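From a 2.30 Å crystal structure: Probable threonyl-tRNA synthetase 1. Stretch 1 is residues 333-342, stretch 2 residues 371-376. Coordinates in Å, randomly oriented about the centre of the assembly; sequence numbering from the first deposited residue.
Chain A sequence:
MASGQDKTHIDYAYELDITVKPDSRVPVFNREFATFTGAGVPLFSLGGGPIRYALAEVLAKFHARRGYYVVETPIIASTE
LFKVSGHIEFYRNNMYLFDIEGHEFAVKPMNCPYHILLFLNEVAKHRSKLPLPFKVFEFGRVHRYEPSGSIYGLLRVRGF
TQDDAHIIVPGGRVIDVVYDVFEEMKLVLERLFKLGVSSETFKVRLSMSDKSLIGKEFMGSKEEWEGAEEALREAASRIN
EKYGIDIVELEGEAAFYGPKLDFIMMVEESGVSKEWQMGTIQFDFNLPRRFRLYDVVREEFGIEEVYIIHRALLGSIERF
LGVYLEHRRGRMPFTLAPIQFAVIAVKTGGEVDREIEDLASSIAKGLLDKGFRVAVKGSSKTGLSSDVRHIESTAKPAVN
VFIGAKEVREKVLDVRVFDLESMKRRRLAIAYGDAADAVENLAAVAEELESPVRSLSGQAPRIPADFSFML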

# COMPACT_ATOMS: atom_id res chain seq x y z
N PRO A 333 -5.65 -3.68 18.09
CA PRO A 333 -7.02 -3.99 17.67
C PRO A 333 -7.00 -5.16 16.68
O PRO A 333 -6.00 -5.30 15.95
N PHE A 334 -8.08 -5.96 16.64
CA PHE A 334 -8.13 -7.18 15.87
C PHE A 334 -7.59 -7.04 14.44
O PHE A 334 -6.84 -7.91 13.98
N THR A 335 -7.99 -5.97 13.74
CA THR A 335 -7.65 -5.83 12.33
C THR A 335 -6.11 -5.66 12.09
O THR A 335 -5.57 -6.04 11.03
N LEU A 336 -5.44 -5.14 13.11
CA LEU A 336 -4.03 -4.80 13.10
C LEU A 336 -3.10 -5.72 13.92
O LEU A 336 -1.91 -5.44 14.07
N ALA A 337 -3.63 -6.81 14.46
CA ALA A 337 -2.89 -7.70 15.33
C ALA A 337 -2.03 -8.61 14.45
O ALA A 337 -2.54 -9.27 13.53
N PRO A 338 -0.71 -8.70 14.74
CA PRO A 338 0.12 -9.66 14.00
C PRO A 338 -0.53 -11.07 13.98
O PRO A 338 -0.71 -11.66 12.90
N ILE A 339 -0.89 -11.61 15.15
CA ILE A 339 -1.63 -12.89 15.23
C ILE A 339 -3.09 -12.59 15.58
O ILE A 339 -3.38 -12.07 16.67
N GLN A 340 -4.01 -12.92 14.67
CA GLN A 340 -5.42 -12.69 14.90
C GLN A 340 -6.11 -13.78 15.72
O GLN A 340 -6.86 -13.48 16.66
N PHE A 341 -5.86 -15.04 15.38
CA PHE A 341 -6.41 -16.18 16.14
C PHE A 341 -5.23 -17.01 16.55
O PHE A 341 -4.49 -17.46 15.67
N ALA A 342 -5.05 -17.24 17.86
CA ALA A 342 -4.11 -18.28 18.29
C ALA A 342 -4.96 -19.51 18.62
O ALA A 342 -5.91 -19.41 19.42
N GLY A 371 -8.76 -15.79 5.24
CA GLY A 371 -7.86 -14.65 5.10
C GLY A 371 -7.31 -14.11 6.42
O GLY A 371 -6.79 -13.00 6.45
N PHE A 372 -7.42 -14.90 7.50
CA PHE A 372 -7.01 -14.47 8.83
C PHE A 372 -5.57 -14.79 9.11
O PHE A 372 -4.97 -15.70 8.46
N ARG A 373 -5.00 -14.10 10.11
CA ARG A 373 -3.64 -14.42 10.59
C ARG A 373 -3.72 -15.38 11.80
O ARG A 373 -4.26 -15.02 12.87
N VAL A 374 -3.16 -16.59 11.62
CA VAL A 374 -3.39 -17.72 12.52
C VAL A 374 -2.02 -18.26 13.06
O VAL A 374 -1.03 -18.32 12.31
N ALA A 375 -1.97 -18.59 14.35
CA ALA A 375 -0.86 -19.34 14.90
C ALA A 375 -1.42 -20.53 15.71
O ALA A 375 -2.30 -20.34 16.55
N VAL A 376 -0.95 -21.75 15.42
CA VAL A 376 -1.34 -22.94 16.19
C VAL A 376 -0.25 -23.20 17.20
O VAL A 376 0.93 -23.11 16.87

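How is the charged end of Arg 373 satisfied in a buried contact? Its CA-to-CB bond points toward stretch 1, and chi angles m, t, m, then -84° carry the guanidinium to the backbone carbonyls of Thr 335, Ala 337 and Pro 338. Arg 373 NH2 donates to Thr 335 O (3.0 Å) and Ala 337 O (2.8 Å); Arg 373 NE also donates to Ala 337 O (3.0 Å) and, weakly, to Pro 338 O (3.1 Å). These oxygens lie near the guanidinium plane.

What does Gln 340 add? Its CA-to-CB bond points toward stretch 2, with chi1 m and chi2 t. Gln 340 OE1 accepts from Arg 373 N (2.9 Å), while Gln 340 NE2 donates to Phe 334 O (3.0 Å) and lies over one guanidinium face.

Where do waters enter? Water 1 links Arg 373 NH1 (2.8 Å) to Thr 335 O (2.7 Å). Water 2 donates to Gln 340 OE1 (2.6 Å) and Gly 371 O (2.7 Å), tying the side chain to the start of stretch 2.

Which side chains make the apolar packing? The CA-to-CB bond of Phe 372 (chi1 m) points toward stretch 1, where Phe 341 (m) sets its edge against the Phe 372 face, centroids 5.2 Å apart and planes at 78°. Phe 334 (t) brings CZ within 3.8 Å of Phe 372 CE1. Separately, Ile 339 (m, t) rests CG2 3.8 Å from Ala 375 CB.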

# COMPACT_ATOMS: atom_id res chain seq x y z
CB PRO A 333 -7.49 -2.71 16.95
CG PRO A 333 -6.27 -1.82 16.79
CD PRO A 333 -5.16 -2.36 17.62
CB PHE A 334 -9.55 -7.77 15.86
CG PHE A 334 -9.69 -9.02 15.05
CD1 PHE A 334 -9.54 -10.27 15.64
CD2 PHE A 334 -10.04 -8.95 13.70
CE1 PHE A 334 -9.72 -11.46 14.89
CE2 PHE A 334 -10.20 -10.11 12.94
CZ PHE A 334 -10.03 -11.38 13.54
CB THR A 335 -8.49 -4.69 11.65
OG1 THR A 335 -9.89 -5.05 11.68
CG2 THR A 335 -8.13 -4.55 10.20
CB LEU A 336 -3.89 -3.35 13.58
CG LEU A 336 -4.60 -2.29 12.71
CD1 LEU A 336 -4.25 -0.93 13.32
CD2 LEU A 336 -4.25 -2.37 11.16
CB ALA A 337 -3.87 -8.54 16.20
CB PRO A 338 1.45 -9.63 14.76
CG PRO A 338 1.51 -8.21 15.33
CD PRO A 338 0.07 -7.96 15.76
CB ILE A 339 -0.98 -13.88 16.26
CG1 ILE A 339 0.48 -14.17 15.88
CG2 ILE A 339 -1.82 -15.18 16.36
CD1 ILE A 339 1.30 -15.01 16.94
CB GLN A 340 -6.12 -12.46 13.56
CG GLN A 340 -5.69 -11.09 12.94
CD GLN A 340 -6.34 -10.80 11.65
OE1 GLN A 340 -6.20 -11.55 10.68
NE2 GLN A 340 -7.05 -9.67 11.59
CB PHE A 341 -7.34 -17.06 15.28
CG PHE A 341 -8.68 -16.45 15.03
CD1 PHE A 341 -9.69 -16.54 16.00
CD2 PHE A 341 -8.93 -15.74 13.86
CE1 PHE A 341 -10.94 -15.95 15.79
CE2 PHE A 341 -10.18 -15.14 13.63
CZ PHE A 341 -11.20 -15.26 14.57
CB ALA A 342 -3.30 -17.84 19.49
CB PHE A 372 -7.87 -15.12 9.93
CG PHE A 372 -9.32 -14.68 9.91
CD1 PHE A 372 -9.65 -13.35 10.21
CD2 PHE A 372 -10.33 -15.59 9.65
CE1 PHE A 372 -10.97 -12.92 10.23
CE2 PHE A 372 -11.67 -15.18 9.65
CZ PHE A 372 -11.97 -13.82 9.92
CB ARG A 373 -2.85 -13.15 10.87
CG ARG A 373 -2.48 -12.36 9.54
CD ARG A 373 -1.64 -11.14 9.78
NE ARG A 373 -2.28 -10.15 10.64
CZ ARG A 373 -3.15 -9.22 10.23
NH1 ARG A 373 -3.49 -9.15 8.94
NH2 ARG A 373 -3.66 -8.34 11.10
CB VAL A 374 -4.23 -18.87 11.82
CG1 VAL A 374 -4.62 -20.00 12.83
CG2 VAL A 374 -5.49 -18.30 11.19
CB ALA A 375 0.01 -18.43 15.77
CB VAL A 376 -1.46 -24.17 15.31
CG1 VAL A 376 -1.77 -25.43 16.18
CG2 VAL A 376 -2.53 -23.96 14.30
O HOH W 1 -5.53 -7.20 8.58
O HOH W 2 -6.19 -10.97 8.12